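PDB 6NKD: spore germination lipase LipC from Metagenome, which probably hydrolyses lipid esters, lysophospholipids among them, as a serine hydrolase of the GDSL family, with a likely role in spore germination. Local coordinates for residues V14-G19 / R187-S192; I44-S49 / P63-Q68; K95-F100 / D147-G152. One frame throughout, in Å; residues are numbered along the deposited sequence.

Contact 1 of 3, residues V14-G19 / R187-S192; sequences VGVGAG and RVHPSS. With SO4 (sulfate ion), chain C.
Val16 lays its CG1 methyl over one face of the His189 imidazole, 4.1 Å from the ring centroid and only 8° off the ring normal, a CH-pi contact. CG1 stands anti to the backbone N (chi1 178°), which brings it over the ring centre. Val16 O packs against His189 CB at 3.5 Å. A beta-branched valine suits this place, offering a compact apolar surface to the ring without competing for its nitrogens. Those have partners elsewhere: His189 ND1 is hydrogen-bonded to Asp186 and NE2 to Ser11, consistent with the Ser-His-Asp catalytic triad of the family. An alanine in place of His189 would probably leave the Ser11 hydroxyl and the Asp186 carboxylate without their shared mate, and Val16 CG1 without the ring face it rests on. Next along, Gly17 CA makes a CA-H...O contact with Pro190 O at 3.2 Å; a side chain on Gly17 would run into that carbonyl, and its positive phi also favours glycine. Ala18 CB then meets Ser192 OG at 3.4 Å. Ser192 N donates a nearly straight hydrogen bond of 3.0 Å to sulfate O2, and Arg193 N binds the same ion, which probably comes from the crystallisation liquor; a helix start, its first N-H groups lacking partners within the helix, would probably favour an anion. Ser191 occupies the N-cap position there, although its OG has Glu181 O as its stronger partner. The contact joins the turn after helix 11-14, a helix closed by a Schellman motif with Gly15 as C-prime residue, to the loop entering helix 192-204, whose Tyr195 covers Ala18 and Pro190.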
loop_
_atom_site.group_PDB
_atom_site.type_symbol
_atom_site.label_atom_id
_atom_site.label_comp_id
_atom_site.label_asym_id
_atom_site.label_seq_id
_atom_site.Cartn_x
_atom_site.Cartn_y
_atom_site.Cartn_z
ATOM N N VAL A 14 10.594 -7.069 -5.712
ATOM C CA VAL A 14 9.741 -6.543 -4.654
ATOM C C VAL A 14 8.899 -7.658 -4.046
ATOM O O VAL A 14 8.669 -7.691 -2.831
ATOM C CB VAL A 14 8.862 -5.400 -5.198
ATOM C CG1 VAL A 14 7.819 -4.986 -4.171
ATOM C CG2 VAL A 14 9.721 -4.211 -5.597
ATOM N N GLY A 15 8.442 -8.592 -4.871
ATOM C CA GLY A 15 7.550 -9.640 -4.426
ATOM C C GLY A 15 6.085 -9.390 -4.702
ATOM O O GLY A 15 5.237 -9.938 -3.988
ATOM N N VAL A 16 5.762 -8.579 -5.708
ATOM C CA VAL A 16 4.375 -8.251 -6.006
ATOM C C VAL A 16 3.655 -9.501 -6.483
ATOM O O VAL A 16 4.177 -10.263 -7.308
ATOM C CB VAL A 16 4.306 -7.126 -7.050
ATOM C CG1 VAL A 16 2.861 -6.805 -7.410
ATOM C CG2 VAL A 16 5.021 -5.884 -6.539
ATOM N N GLY A 17 2.454 -9.732 -5.955
ATOM C CA GLY A 17 1.641 -10.879 -6.295
ATOM C C GLY A 17 1.471 -11.858 -5.152
ATOM O O GLY A 17 0.401 -12.465 -5.021
ATOM N N ALA A 18 2.498 -12.016 -4.319
ATOM C CA ALA A 18 2.430 -12.903 -3.167
ATOM C C ALA A 18 1.607 -12.329 -2.023
ATOM O O ALA A 18 1.252 -13.076 -1.104
ATOM C CB ALA A 18 3.844 -13.221 -2.668
ATOM N N GLY A 19 1.293 -11.046 -2.055
ATOM C CA GLY A 19 0.601 -10.405 -0.958
ATOM C C GLY A 19 1.539 -9.520 -0.161
ATOM O O GLY A 19 2.751 -9.762 -0.078
ATOM N N ARG A 187 -2.699 -12.165 -13.295
ATOM C CA ARG A 187 -2.322 -13.025 -14.414
ATOM C C ARG A 187 -0.963 -12.684 -15.014
ATOM O O ARG A 187 -0.611 -13.220 -16.071
ATOM C CB ARG A 187 -3.384 -13.004 -15.522
ATOM C CG ARG A 187 -4.644 -13.791 -15.206
ATOM C CD ARG A 187 -5.806 -12.873 -14.874
ATOM N NE ARG A 187 -7.066 -13.609 -14.805
ATOM C CZ ARG A 187 -7.565 -14.137 -13.693
ATOM N NH1 ARG A 187 -6.915 -14.010 -12.543
ATOM N NH2 ARG A 187 -8.718 -14.792 -13.729
ATOM N N VAL A 188 -0.184 -11.807 -14.381
ATOM C CA VAL A 188 1.129 -11.448 -14.909
ATOM C C VAL A 188 2.179 -11.556 -13.809
ATOM O O VAL A 188 3.335 -11.906 -14.074
ATOM C CB VAL A 188 1.125 -10.038 -15.533
ATOM C CG1 VAL A 188 0.153 -9.971 -16.702
ATOM C CG2 VAL A 188 0.772 -8.993 -14.495
ATOM N N HIS A 189 1.784 -11.255 -12.554
ATOM C CA HIS A 189 2.770 -11.366 -11.491
ATOM C C HIS A 189 2.650 -12.714 -10.789
ATOM O O HIS A 189 1.561 -13.292 -10.721
ATOM C CB HIS A 189 2.602 -10.235 -10.472
ATOM C CG HIS A 189 3.116 -8.915 -10.953
ATOM N ND1 HIS A 189 2.294 -7.937 -11.471
ATOM C CD2 HIS A 189 4.374 -8.417 -11.012
ATOM C CE1 HIS A 189 3.022 -6.891 -11.820
ATOM N NE2 HIS A 189 4.289 -7.157 -11.551
ATOM N N PRO A 190 3.754 -13.245 -10.269
ATOM C CA PRO A 190 3.715 -14.580 -9.667
ATOM C C PRO A 190 2.928 -14.594 -8.366
ATOM O O PRO A 190 2.687 -13.566 -7.730
ATOM C CB PRO A 190 5.193 -14.905 -9.412
ATOM C CG PRO A 190 5.968 -13.917 -10.227
ATOM C CD PRO A 190 5.117 -12.691 -10.282
ATOM N N SER A 191 2.526 -15.799 -7.981
ATOM C CA SER A 191 1.912 -16.057 -6.692
ATOM C C SER A 191 2.984 -16.521 -5.709
ATOM O O SER A 191 4.167 -16.626 -6.045
ATOM C CB SER A 191 0.802 -17.097 -6.836
ATOM O OG SER A 191 1.322 -18.307 -7.364
ATOM N N SER A 192 2.562 -16.802 -4.474
ATOM C CA SER A 192 3.490 -17.359 -3.495
ATOM C C SER A 192 4.018 -18.714 -3.950
ATOM O O SER A 192 5.183 -19.048 -3.707
ATOM C CB SER A 192 2.812 -17.473 -2.132
ATOM O OG SER A 192 2.596 -16.190 -1.570
HETATM S S SO4 C . -0.778 -18.177 -3.623
HETATM O O1 SO4 C . -1.975 -18.434 -4.420
HETATM O O2 SO4 C . -0.365 -16.789 -3.803
HETATM O O3 SO4 C . 0.297 -19.066 -4.056
HETATM O O4 SO4 C . -1.069 -18.411 -2.212
#

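Contact 2 of 3, residues I44-S49 / P63-Q68; sequences IVFAKS and PFIMEQ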
loop_
_atom_site.group_PDB
_atom_site.type_symbol
_atom_site.label_atom_id
_atom_site.label_comp_id
_atom_site.label_asym_id
_atom_site.label_seq_id
_atom_site.Cartn_x
_atom_site.Cartn_y
_atom_site.Cartn_z
ATOM N N ILE A 44 19.859 -6.993 1.405
ATOM C CA ILE A 44 19.538 -5.626 1.011
ATOM C C ILE A 44 18.829 -5.689 -0.334
ATOM O O ILE A 44 19.262 -6.412 -1.237
ATOM C CB ILE A 44 20.796 -4.735 0.926
ATOM C CG1 ILE A 44 21.585 -4.769 2.239
ATOM C CG2 ILE A 44 20.409 -3.310 0.592
ATOM C CD1 ILE A 44 22.744 -5.748 2.242
ATOM N N VAL A 45 17.735 -4.940 -0.468
ATOM C CA VAL A 45 16.883 -4.999 -1.653
ATOM C C VAL A 45 16.710 -3.592 -2.209
ATOM O O VAL A 45 16.237 -2.695 -1.502
ATOM C CB VAL A 45 15.511 -5.625 -1.347
ATOM C CG1 VAL A 45 14.576 -5.467 -2.539
ATOM C CG2 VAL A 45 15.666 -7.092 -0.978
ATOM N N PHE A 46 17.083 -3.405 -3.472
ATOM C CA PHE A 46 16.815 -2.173 -4.212
ATOM C C PHE A 46 15.897 -2.546 -5.370
ATOM O O PHE A 46 16.361 -3.065 -6.390
ATOM C CB PHE A 46 18.103 -1.526 -4.718
ATOM C CG PHE A 46 19.094 -1.204 -3.638
ATOM C CD1 PHE A 46 18.900 -0.118 -2.801
ATOM C CD2 PHE A 46 20.234 -1.975 -3.476
ATOM C CE1 PHE A 46 19.816 0.184 -1.814
ATOM C CE2 PHE A 46 21.155 -1.677 -2.493
ATOM C CZ PHE A 46 20.946 -0.595 -1.660
ATOM N N ALA A 47 14.600 -2.293 -5.218
ATOM C CA ALA A 47 13.648 -2.680 -6.249
ATOM C C ALA A 47 12.410 -1.800 -6.163
ATOM O O ALA A 47 12.053 -1.305 -5.091
ATOM C CB ALA A 47 13.263 -4.158 -6.124
ATOM N N LYS A 48 11.759 -1.622 -7.310
ATOM C CA LYS A 48 10.550 -0.817 -7.413
ATOM C C LYS A 48 9.801 -1.251 -8.664
ATOM O O LYS A 48 10.412 -1.611 -9.673
ATOM C CB LYS A 48 10.875 0.682 -7.472
ATOM C CG LYS A 48 9.659 1.603 -7.477
ATOM C CD LYS A 48 9.233 1.979 -6.065
ATOM C CE LYS A 48 7.973 2.830 -6.073
ATOM N NZ LYS A 48 8.081 3.989 -7.004
ATOM N N SER A 49 8.473 -1.223 -8.587
ATOM C CA SER A 49 7.660 -1.575 -9.744
ATOM C C SER A 49 7.897 -0.585 -10.880
ATOM O O SER A 49 7.998 0.625 -10.662
ATOM C CB SER A 49 6.181 -1.603 -9.362
ATOM O OG SER A 49 5.934 -2.606 -8.393
ATOM N N PRO A 63 26.289 5.938 -4.858
ATOM C CA PRO A 63 27.325 5.551 -3.887
ATOM C C PRO A 63 26.852 4.521 -2.877
ATOM O O PRO A 63 27.601 3.591 -2.555
ATOM C CB PRO A 63 27.693 6.887 -3.222
ATOM C CG PRO A 63 26.501 7.762 -3.434
ATOM C CD PRO A 63 25.933 7.364 -4.761
ATOM N N PHE A 64 25.621 4.648 -2.376
ATOM C CA PHE A 64 25.126 3.682 -1.400
ATOM C C PHE A 64 24.852 2.331 -2.046
ATOM O O PHE A 64 25.060 1.284 -1.421
ATOM C CB PHE A 64 23.867 4.218 -0.720
ATOM C CG PHE A 64 23.276 3.273 0.287
ATOM C CD1 PHE A 64 23.997 2.897 1.409
ATOM C CD2 PHE A 64 21.998 2.769 0.118
ATOM C CE1 PHE A 64 23.455 2.029 2.339
ATOM C CE2 PHE A 64 21.451 1.901 1.045
ATOM C CZ PHE A 64 22.181 1.532 2.157
ATOM N N ILE A 65 24.384 2.331 -3.295
ATOM C CA ILE A 65 24.120 1.070 -3.979
ATOM C C ILE A 65 25.429 0.383 -4.353
ATOM O O ILE A 65 25.536 -0.847 -4.298
ATOM C CB ILE A 65 23.222 1.308 -5.206
ATOM C CG1 ILE A 65 21.912 1.970 -4.773
ATOM C CG2 ILE A 65 22.944 -0.001 -5.932
ATOM C CD1 ILE A 65 20.902 2.126 -5.886
HETATM N N MSE A 66 26.444 1.159 -4.719
HETATM C CA MSE A 66 27.746 0.588 -5.040
HETATM C C MSE A 66 28.378 -0.033 -3.802
HETATM O O MSE A 66 29.115 -1.014 -3.896
HETATM C CB MSE A 66 28.679 1.645 -5.629
HETATM C CG MSE A 66 29.262 1.236 -6.966
HETATM SE SE MSE A 66 30.711 2.370 -7.600
HETATM C CE MSE A 66 32.203 1.477 -6.716
ATOM N N GLU A 67 28.084 0.555 -2.641
ATOM C CA GLU A 67 28.556 -0.010 -1.381
ATOM C C GLU A 67 28.018 -1.422 -1.181
ATOM O O GLU A 67 28.778 -2.355 -0.894
ATOM C CB GLU A 67 28.145 0.892 -0.216
ATOM C CG GLU A 67 28.970 2.161 -0.074
ATOM C CD GLU A 67 30.181 1.969 0.814
ATOM O OE1 GLU A 67 30.250 0.934 1.508
ATOM O OE2 GLU A 67 31.063 2.855 0.821
ATOM N N GLN A 68 26.705 -1.599 -1.345
ATOM C CA GLN A 68 26.097 -2.900 -1.085
ATOM C C GLN A 68 26.416 -3.907 -2.182
ATOM O O GLN A 68 26.443 -5.115 -1.920
ATOM C CB GLN A 68 24.585 -2.746 -0.924
ATOM C CG GLN A 68 24.181 -1.677 0.076
ATOM C CD GLN A 68 24.807 -1.888 1.441
ATOM O OE1 GLN A 68 24.840 -3.006 1.957
ATOM N NE2 GLN A 68 25.312 -0.811 2.032
#
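The ring of Phe46, projecting from strand 44-47, is met on a face by Ile65 and at its edge by Phe64 and Gln68, all from helix 63-68. Ile65 CG1 sits above the middle of the ring, 4.0 Å from the centroid, as a CH-pi contact, while the two side chains slide past each other in opposite directions. Phe64 brings CE2 to the rim in the plane of the Phe46 ring, 3.7 Å from Phe46 CE1; the two ring planes stand 87° apart. Gln68 crosses Phe46 at about a right angle, with its CG 3.8 Å from Phe46 CZ. Its chain then bends at chi2 (-55°), which turns CD aside while the aliphatic part lines the ring. The amide OE1 of Gln68 lies 3.5 Å from Ile44 CD1. The strand and helix segments run at 134° with their axes 10.3 Å apart, a spacing that large residues such as phenylalanine and isoleucine can fill. On the strand side, Phe46 also leans on Thr6 and Leu8 of strand 3-9; Phe21 of a third subunit packs on Phe64 and Ile65. No hydrogen bond links the two segments, and the amide OE1 of Gln68 is paired with Lys71 instead. Cohesion here therefore rests on burying apolar surface and on ring-face and ring-edge fit, with glutamine contributing its methylenes to the core and its carbonyl oxygen to a neighbouring charge.

Contact 3 of 3, residues K95-F100 / D147-G152; sequences KDEHVF and DKWISG
Asp147 O is gripped by two donors of Ser151, OG at 2.7 Å and the backbone N at 2.9 Å, which reach it from opposite faces of its plane, within the helical turn that presents Lys148 and Trp149 to Glu97 and Phe100. The short serine hydroxyl can fold back onto that carbonyl. Across the contact, Phe100 CB rests over the centre of the six-membered ring of Trp149, 3.4 Å from its centroid, a CH-pi contact; the broad indole gives the phenylalanine a wide, flat apolar surface. With CG anti to the backbone N (chi1 178°), the Phe100 ring is carried past the indole: its plane lies 12° from that of the five-membered ring, but the rings are slid apart and barely overlap. Val99 CG1 touches Trp149 CH2 at 4.1 Å. Extended Glu97 and Lys148 bring OE1 and NZ to 4.2 Å, beyond a salt bridge, though their charges probably attract. Asp96 OD1 accepts from His98 N, a capping bond suited to a short carboxylate at a helix entry. Phe100 and Trp149 pack the beginning of helix 98-122 on helix 144-157, with helix 81-94 beside both: Tyr91 meets Trp149 edge-to-face, and Leu84 touches Phe100.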
loop_
_atom_site.group_PDB
_atom_site.type_symbol
_atom_site.label_atom_id
_atom_site.label_comp_id
_atom_site.label_asym_id
_atom_site.label_seq_id
_atom_site.Cartn_x
_atom_site.Cartn_y
_atom_site.Cartn_z
ATOM N N LYS A 95 0.760 -3.864 -34.910
ATOM C CA LYS A 95 1.026 -5.158 -35.545
ATOM C C LYS A 95 2.441 -5.242 -36.111
ATOM O O LYS A 95 2.696 -5.972 -37.071
ATOM C CB LYS A 95 -0.008 -5.467 -36.633
ATOM C CG LYS A 95 -1.428 -5.619 -36.107
ATOM C CD LYS A 95 -1.606 -6.918 -35.333
ATOM C CE LYS A 95 -2.003 -8.062 -36.253
ATOM N NZ LYS A 95 -3.336 -7.828 -36.880
ATOM N N ASP A 96 3.373 -4.501 -35.518
ATOM C CA ASP A 96 4.775 -4.551 -35.914
ATOM C C ASP A 96 5.495 -5.568 -35.039
ATOM O O ASP A 96 5.546 -5.417 -33.813
ATOM C CB ASP A 96 5.423 -3.172 -35.792
ATOM C CG ASP A 96 6.830 -3.132 -36.363
ATOM O OD1 ASP A 96 7.291 -4.159 -36.906
ATOM O OD2 ASP A 96 7.478 -2.068 -36.269
ATOM N N GLU A 97 6.048 -6.605 -35.667
ATOM C CA GLU A 97 6.740 -7.659 -34.939
ATOM C C GLU A 97 8.130 -7.240 -34.476
ATOM O O GLU A 97 8.757 -7.974 -33.703
ATOM C CB GLU A 97 6.828 -8.911 -35.816
ATOM C CG GLU A 97 6.918 -10.219 -35.053
ATOM C CD GLU A 97 6.705 -11.424 -35.949
ATOM O OE1 GLU A 97 6.444 -12.523 -35.417
ATOM O OE2 GLU A 97 6.794 -11.270 -37.186
ATOM N N HIS A 98 8.617 -6.081 -34.917
ATOM C CA HIS A 98 9.937 -5.589 -34.550
ATOM C C HIS A 98 9.942 -4.793 -33.250
ATOM O O HIS A 98 11.016 -4.580 -32.679
ATOM C CB HIS A 98 10.496 -4.720 -35.687
ATOM C CG HIS A 98 11.851 -4.146 -35.408
ATOM N ND1 HIS A 98 12.996 -4.911 -35.388
ATOM C CD2 HIS A 98 12.241 -2.878 -35.129
ATOM C CE1 HIS A 98 14.033 -4.141 -35.114
ATOM N NE2 HIS A 98 13.603 -2.904 -34.953
ATOM N N VAL A 99 8.773 -4.369 -32.759
ATOM C CA VAL A 99 8.733 -3.457 -31.618
ATOM C C VAL A 99 9.321 -4.104 -30.370
ATOM O O VAL A 99 9.961 -3.427 -29.556
ATOM C CB VAL A 99 7.291 -2.962 -31.373
ATOM C CG1 VAL A 99 6.367 -4.118 -31.024
ATOM C CG2 VAL A 99 7.269 -1.904 -30.277
ATOM N N PHE A 100 9.138 -5.414 -30.199
ATOM C CA PHE A 100 9.692 -6.069 -29.021
ATOM C C PHE A 100 11.154 -6.441 -29.223
ATOM O O PHE A 100 11.944 -6.379 -28.276
ATOM C CB PHE A 100 8.878 -7.313 -28.660
ATOM C CG PHE A 100 9.414 -8.067 -27.469
ATOM C CD1 PHE A 100 9.090 -7.676 -26.179
ATOM C CD2 PHE A 100 10.245 -9.165 -27.639
ATOM C CE1 PHE A 100 9.583 -8.366 -25.082
ATOM C CE2 PHE A 100 10.740 -9.858 -26.546
ATOM C CZ PHE A 100 10.408 -9.458 -25.267
ATOM N N ASP A 147 5.047 -16.138 -26.633
ATOM C CA ASP A 147 5.979 -17.228 -26.368
ATOM C C ASP A 147 7.209 -17.128 -27.261
ATOM O O ASP A 147 8.334 -17.362 -26.807
ATOM C CB ASP A 147 5.279 -18.573 -26.559
ATOM C CG ASP A 147 6.079 -19.730 -25.994
ATOM O OD1 ASP A 147 6.168 -19.841 -24.753
ATOM O OD2 ASP A 147 6.617 -20.528 -26.790
ATOM N N LYS A 148 7.012 -16.780 -28.534
ATOM C CA LYS A 148 8.141 -16.639 -29.449
ATOM C C LYS A 148 9.033 -15.473 -29.048
ATOM O O LYS A 148 10.265 -15.584 -29.084
ATOM C CB LYS A 148 7.631 -16.461 -30.880
ATOM C CG LYS A 148 8.722 -16.297 -31.928
ATOM C CD LYS A 148 8.120 -16.149 -33.318
ATOM C CE LYS A 148 9.192 -16.139 -34.398
ATOM N NZ LYS A 148 8.604 -16.075 -35.767
ATOM N N TRP A 149 8.430 -14.348 -28.661
ATOM C CA TRP A 149 9.209 -13.179 -28.264
ATOM C C TRP A 149 10.064 -13.480 -27.040
ATOM O O TRP A 149 11.256 -13.154 -27.003
ATOM C CB TRP A 149 8.273 -12.001 -27.987
ATOM C CG TRP A 149 7.919 -11.196 -29.202
ATOM C CD1 TRP A 149 8.417 -11.348 -30.463
ATOM C CD2 TRP A 149 6.992 -10.105 -29.265
ATOM N NE1 TRP A 149 7.857 -10.420 -31.308
ATOM C CE2 TRP A 149 6.979 -9.643 -30.597
ATOM C CE3 TRP A 149 6.173 -9.472 -28.325
ATOM C CZ2 TRP A 149 6.179 -8.581 -31.012
ATOM C CZ3 TRP A 149 5.378 -8.417 -28.738
ATOM C CH2 TRP A 149 5.387 -7.982 -30.071
ATOM N N ILE A 150 9.467 -14.110 -26.027
ATOM C CA ILE A 150 10.179 -14.352 -24.778
ATOM C C ILE A 150 11.220 -15.451 -24.950
ATOM O O ILE A 150 12.296 -15.398 -24.340
ATOM C CB ILE A 150 9.163 -14.670 -23.664
ATOM C CG1 ILE A 150 8.287 -13.440 -23.404
ATOM C CG2 ILE A 150 9.862 -15.114 -22.388
ATOM C CD1 ILE A 150 7.256 -13.626 -22.318
ATOM N N SER A 151 10.937 -16.448 -25.792
ATOM C CA SER A 151 11.929 -17.485 -26.056
ATOM C C SER A 151 13.160 -16.909 -26.744
ATOM O O SER A 151 14.290 -17.316 -26.450
ATOM C CB SER A 151 11.317 -18.600 -26.904
ATOM O OG SER A 151 10.213 -19.199 -26.247
ATOM N N GLY A 152 12.961 -15.960 -27.661
ATOM C CA GLY A 152 14.095 -15.353 -28.336
ATOM C C GLY A 152 14.942 -14.512 -27.401
ATOM O O GLY A 152 16.172 -14.508 -27.495
#

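From the N terminus the chain runs through strand 3-9 and helix 11-14 into residues 14-19, which meet 187-192 to close contact 1, the longest loop, with 167 residues between its segments. The other two contacts lie inside it, one after the other. Contact 2 closes early, packing edge strand 41-47 of the parallel sheet against helix 63-71; contact 3 follows, tying helix 98-122 to helix 144-157 on the far side of the chain's centre. Contacts 1 and 2 touch, Val14 CG2 lying 3.6 Å from Ala47 CB, so the end of helix 11-14 packs against the end of strand 41-47. Contact 3 touches neither; its centre is about 24 Å from that of contact 1.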